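Local coordinates for protein beta-N-acetylhexosaminidase (Beutenbergia cavernae, PDB 5BU9) that probably removes terminal non-reducing N-acetylhexosamine residues from N-acetyl-beta-D-hexosaminides by hydrolysis, as a member of glycoside hydrolase family 3, at residues S94-A99 and T115-E120; A108-D113 and A167-A172. All blocks are in the same frame, centred on the assembly; numbering follows the deposited sequence.

Contact 1: S94-A99 and T115-E120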
loop_
_atom_site.group_PDB
_atom_site.type_symbol
_atom_site.label_atom_id
_atom_site.label_comp_id
_atom_site.label_asym_id
_atom_site.label_seq_id
_atom_site.Cartn_x
_atom_site.Cartn_y
_atom_site.Cartn_z
ATOM N N SER A 94 8.529 16.926 -10.164
ATOM C CA SER A 94 9.968 16.828 -9.883
ATOM C C SER A 94 10.549 15.493 -10.357
ATOM O O SER A 94 9.817 14.516 -10.501
ATOM C CB SER A 94 10.223 16.987 -8.389
ATOM O OG SER A 94 9.688 18.222 -7.965
ATOM N N ASP A 95 11.852 15.452 -10.627
ATOM C CA ASP A 95 12.543 14.171 -10.766
ATOM C C ASP A 95 13.059 13.846 -9.372
ATOM O O ASP A 95 14.071 14.388 -8.935
ATOM C CB ASP A 95 13.683 14.211 -11.804
ATOM C CG ASP A 95 13.175 14.349 -13.256
ATOM O OD1 ASP A 95 12.253 13.593 -13.654
ATOM O OD2 ASP A 95 13.699 15.211 -14.009
ATOM N N ILE A 96 12.335 12.966 -8.688
ATOM C CA ILE A 96 12.592 12.621 -7.306
ATOM C C ILE A 96 13.749 11.625 -7.223
ATOM O O ILE A 96 13.729 10.628 -7.905
ATOM C CB ILE A 96 11.335 12.046 -6.674
ATOM C CG1 ILE A 96 10.149 12.991 -6.903
ATOM C CG2 ILE A 96 11.554 11.834 -5.205
ATOM C CD1 ILE A 96 8.790 12.407 -6.430
ATOM N N PRO A 97 14.761 11.907 -6.381
ATOM C CA PRO A 97 15.905 10.995 -6.221
ATOM C C PRO A 97 15.513 9.657 -5.577
ATOM O O PRO A 97 14.402 9.545 -5.063
ATOM C CB PRO A 97 16.872 11.790 -5.316
ATOM C CG PRO A 97 16.096 12.950 -4.790
ATOM C CD PRO A 97 14.980 13.204 -5.720
ATOM N N THR A 98 16.396 8.656 -5.643
ATOM C CA THR A 98 16.184 7.369 -4.978
ATOM C C THR A 98 16.038 7.655 -3.489
ATOM O O THR A 98 16.563 8.666 -3.015
ATOM C CB THR A 98 17.367 6.386 -5.200
ATOM O OG1 THR A 98 18.563 6.941 -4.631
ATOM C CG2 THR A 98 17.609 6.135 -6.678
ATOM N N ALA A 99 15.321 6.791 -2.767
ATOM C CA ALA A 99 15.228 6.907 -1.318
ATOM C C ALA A 99 16.624 6.859 -0.709
ATOM O O ALA A 99 16.869 7.453 0.344
ATOM C CB ALA A 99 14.340 5.793 -0.724
ATOM N N THR A 115 7.527 17.918 0.798
ATOM C CA THR A 115 6.368 18.806 0.779
ATOM C C THR A 115 6.091 19.233 -0.667
ATOM O O THR A 115 4.946 19.259 -1.136
ATOM C CB THR A 115 6.596 20.044 1.653
ATOM O OG1 THR A 115 6.904 19.630 2.985
ATOM C CG2 THR A 115 5.360 20.940 1.657
ATOM N N THR A 116 7.158 19.572 -1.371
ATOM C CA THR A 116 7.067 19.932 -2.771
ATOM C C THR A 116 6.519 18.757 -3.573
ATOM O O THR A 116 5.570 18.930 -4.334
ATOM C CB THR A 116 8.429 20.351 -3.311
ATOM O OG1 THR A 116 8.925 21.431 -2.515
ATOM C CG2 THR A 116 8.337 20.779 -4.773
ATOM N N TRP A 117 7.097 17.565 -3.386
ATOM C CA TRP A 117 6.681 16.364 -4.145
ATOM C C TRP A 117 5.220 16.063 -3.877
ATOM O O TRP A 117 4.452 15.746 -4.782
ATOM C CB TRP A 117 7.538 15.151 -3.772
ATOM C CG TRP A 117 8.970 15.403 -4.020
ATOM C CD1 TRP A 117 9.492 16.287 -4.917
ATOM C CD2 TRP A 117 10.086 14.809 -3.344
ATOM N NE1 TRP A 117 10.865 16.273 -4.852
ATOM C CE2 TRP A 117 11.254 15.377 -3.889
ATOM C CE3 TRP A 117 10.211 13.853 -2.334
ATOM C CZ2 TRP A 117 12.533 15.004 -3.470
ATOM C CZ3 TRP A 117 11.475 13.494 -1.914
ATOM C CH2 TRP A 117 12.618 14.070 -2.476
ATOM N N GLY A 118 4.834 16.178 -2.617
ATOM C CA GLY A 118 3.443 16.003 -2.238
ATOM C C GLY A 118 2.473 16.970 -2.893
ATOM O O GLY A 118 1.374 16.556 -3.275
ATOM N N ALA A 119 2.873 18.243 -3.022
ATOM C CA ALA A 119 2.023 19.283 -3.614
ATOM C C ALA A 119 1.704 18.950 -5.087
ATOM O O ALA A 119 0.597 19.194 -5.579
ATOM C CB ALA A 119 2.699 20.661 -3.504
ATOM N N GLU A 120 2.693 18.381 -5.772
ATOM C CA GLU A 120 2.546 17.953 -7.150
ATOM C C GLU A 120 1.574 16.780 -7.196
ATOM O O GLU A 120 0.687 16.749 -8.035
ATOM C CB GLU A 120 3.908 17.573 -7.737
ATOM C CG GLU A 120 4.967 18.682 -7.651
ATOM C CD GLU A 120 6.387 18.169 -7.917
ATOM O OE1 GLU A 120 6.579 16.936 -7.973
ATOM O OE2 GLU A 120 7.317 18.997 -8.056
#
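Ser-94 N donates to Glu-120 OE1 over 2.9 Å, with an N-H...acceptor angle of 170°. The bond is therefore nearly straight at the hydrogen, although the donor sits above the carboxylate plane. A second hydrogen bond runs from Ser-94 OG to Glu-120 OE2; its modelled 2.5 Å is very short and its exact length is best treated with caution. If this second bond is taken at face value, one carboxylate holds both the backbone and the side chain of a single serine; the firm grip is that of Ser-94 N on Glu-120 OE1. The pairing ties residues 94-99, in the loop after strand 85-86, to helix 107-123 of the TIM-barrel domain of family 3 glycosidases. The glutamate reaches across because its chain is extended beyond CG. The loop has a second polar support from Gln-86, whose OE1 accepts from Ile-96 N while its NE2 donates to Ser-94 O.

The apolar half of the contact is built on the Trp-117 indole. Ile-96 CG2 lies 3.5 Å from the centroid of the Trp-117 six-membered ring and only 3° off its normal, the geometry of a CH-pi contact over the face. Ile-96 CG1 lies above the five-membered ring, 3.9 Å from Trp-117 CD1, while CD1 of the isoleucine reaches the rim at Trp-117 CG, 3.8 Å away. Ser-94 OG occupies a different place, at the ring edge near its plane, 3.6 Å from Trp-117 CD1. Pro-97 adds an oblique approach, its CD standing 3.8 Å from Trp-117 CZ2.

Contact 2: A108-D113 and A167-A172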
loop_
_atom_site.group_PDB
_atom_site.type_symbol
_atom_site.label_atom_id
_atom_site.label_comp_id
_atom_site.label_asym_id
_atom_site.label_seq_id
_atom_site.Cartn_x
_atom_site.Cartn_y
_atom_site.Cartn_z
ATOM N N ALA A 108 15.258 17.618 7.804
ATOM C CA ALA A 108 14.629 18.908 7.541
ATOM C C ALA A 108 14.547 19.204 6.030
ATOM O O ALA A 108 13.505 19.623 5.512
ATOM C CB ALA A 108 15.398 20.024 8.278
ATOM N N THR A 109 15.658 18.987 5.333
ATOM C CA THR A 109 15.725 19.218 3.894
ATOM C C THR A 109 14.815 18.244 3.126
ATOM O O THR A 109 14.136 18.631 2.178
ATOM C CB THR A 109 17.172 19.074 3.378
ATOM O OG1 THR A 109 18.037 19.947 4.110
ATOM C CG2 THR A 109 17.244 19.398 1.893
ATOM N N LEU A 110 14.820 16.983 3.547
ATOM C CA LEU A 110 14.001 15.936 2.941
ATOM C C LEU A 110 12.533 16.243 3.123
ATOM O O LEU A 110 11.759 16.085 2.189
ATOM C CB LEU A 110 14.322 14.572 3.546
ATOM C CG LEU A 110 13.482 13.364 3.096
ATOM C CD1 LEU A 110 13.395 13.277 1.552
ATOM C CD2 LEU A 110 14.093 12.106 3.659
ATOM N N GLN A 111 12.161 16.685 4.325
ATOM C CA GLN A 111 10.785 17.055 4.620
ATOM C C GLN A 111 10.321 18.217 3.728
ATOM O O GLN A 111 9.195 18.214 3.212
ATOM C CB GLN A 111 10.618 17.426 6.095
ATOM C CG GLN A 111 9.179 17.859 6.402
ATOM C CD GLN A 111 8.863 17.959 7.886
ATOM O OE1 GLN A 111 9.591 17.448 8.740
ATOM N NE2 GLN A 111 7.746 18.605 8.193
ATOM N N ALA A 112 11.192 19.206 3.536
ATOM C CA ALA A 112 10.880 20.327 2.643
ATOM C C ALA A 112 10.717 19.849 1.195
ATOM O O ALA A 112 9.764 20.217 0.523
ATOM C CB ALA A 112 11.957 21.404 2.728
ATOM N N ASP A 113 11.640 19.022 0.713
ATOM C CA ASP A 113 11.522 18.513 -0.649
ATOM C C ASP A 113 10.279 17.624 -0.784
ATOM O O ASP A 113 9.614 17.636 -1.818
ATOM C CB ASP A 113 12.787 17.753 -1.066
ATOM C CG ASP A 113 14.018 18.677 -1.205
ATOM O OD1 ASP A 113 13.865 19.919 -1.308
ATOM O OD2 ASP A 113 15.143 18.145 -1.220
ATOM N N ALA A 167 12.306 8.515 6.584
ATOM C CA ALA A 167 10.968 8.162 6.110
ATOM C C ALA A 167 9.930 9.001 6.839
ATOM O O ALA A 167 8.932 9.419 6.239
ATOM C CB ALA A 167 10.676 6.667 6.281
ATOM N N ASN A 168 10.163 9.283 8.117
ATOM C CA ASN A 168 9.189 10.073 8.875
ATOM C C ASN A 168 9.190 11.529 8.404
ATOM O O ASN A 168 8.163 12.210 8.460
ATOM C CB ASN A 168 9.461 10.012 10.383
ATOM C CG ASN A 168 9.064 8.692 10.986
ATOM O OD1 ASN A 168 8.356 7.901 10.354
ATOM N ND2 ASN A 168 9.517 8.438 12.215
ATOM N N ALA A 169 10.352 11.990 7.948
ATOM C CA ALA A 169 10.489 13.327 7.411
ATOM C C ALA A 169 9.689 13.373 6.116
ATOM O O ALA A 169 8.904 14.288 5.894
ATOM C CB ALA A 169 11.925 13.653 7.170
ATOM N N PHE A 170 9.862 12.337 5.292
ATOM C CA PHE A 170 9.181 12.230 3.994
ATOM C C PHE A 170 7.668 12.237 4.227
ATOM O O PHE A 170 6.950 12.993 3.598
ATOM C CB PHE A 170 9.678 10.961 3.259
ATOM C CG PHE A 170 8.979 10.637 1.943
ATOM C CD1 PHE A 170 7.764 9.955 1.922
ATOM C CD2 PHE A 170 9.602 10.902 0.729
ATOM C CE1 PHE A 170 7.158 9.604 0.729
ATOM C CE2 PHE A 170 9.002 10.546 -0.465
ATOM C CZ PHE A 170 7.767 9.895 -0.467
ATOM N N SER A 171 7.210 11.421 5.166
ATOM C CA SER A 171 5.794 11.339 5.503
ATOM C C SER A 171 5.272 12.704 5.938
ATOM O O SER A 171 4.213 13.148 5.486
ATOM C CB SER A 171 5.551 10.292 6.621
ATOM O OG SER A 171 5.737 8.966 6.165
ATOM N N ALA A 172 6.024 13.373 6.809
ATOM C CA ALA A 172 5.605 14.677 7.334
ATOM C C ALA A 172 5.375 15.726 6.228
ATOM O O ALA A 172 4.384 16.463 6.269
ATOM C CB ALA A 172 6.611 15.178 8.341
#
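Gln-111 and Ala-169 are the nearest CA pair between segments 108-113 and 167-172, 4.7 Å apart. The segment axes approach to 7.4 Å and run in broadly the same N-to-C sense, inclined at a signed crossing angle of -33°. Such close approach fits the small methyl of Ala-169, directed at the other helix and 4.1 Å from Gln-111 CB. Backbone also takes part: Gln-111 CA is 3.6 Å from Ala-169 O with an angle of 136° at the hydrogen, a CA-H...O contact. No conventional hydrogen bond joins the two segments.

Away from this tight point the two flanks differ. On the buried flank Leu-110 packs less closely, its CG 4.4 Å from Ala-169 CB and equally far from Phe-170 N. The partly exposed flank belongs to Gln-111 and Ala-172. Gln-111 CG is anti to the backbone N (chi1 178°) and the chain stays extended, carrying the amide along to the next turn of the partner helix. There Gln-111 CD and NE2 each lie 3.6 Å from Ala-172 CB and OE1 only slightly farther, which places the methyl over the flat face of the amide. The polar side chain thus packs here through its amide plane.

Both helices belong to successive beta-alpha-beta crossovers of the barrel. Helix 107-123 links strands 75-82 and 128-129, helix 160-176 links 128-129 and 180-186, and all three strands run parallel; Phe-170 also touches Gln-102 of the short helix 99-102.

Helix 107-123 serves both contacts, whose centres are 10 Å apart. Contact 1 is partly buried and joins that helix to an irregular loop, with a carboxylate securing the chain and an aromatic face covered by the loop's isoleucine. Contact 2, more buried, joins it to the neighbouring barrel helix through aliphatic groups, backbone and an amide face, without hydrogen bonds between the segments. The two meet at the Trp-117 indole: its CZ3 is 4.0 Å from Leu-110 CD1, and its CE3 is likewise 4.0 Å from Phe-170 CE2. The apolar part of the loop contact therefore continues into the helix-helix packing, while the Ser-94 and Glu-120 pairing belongs to contact 1 alone.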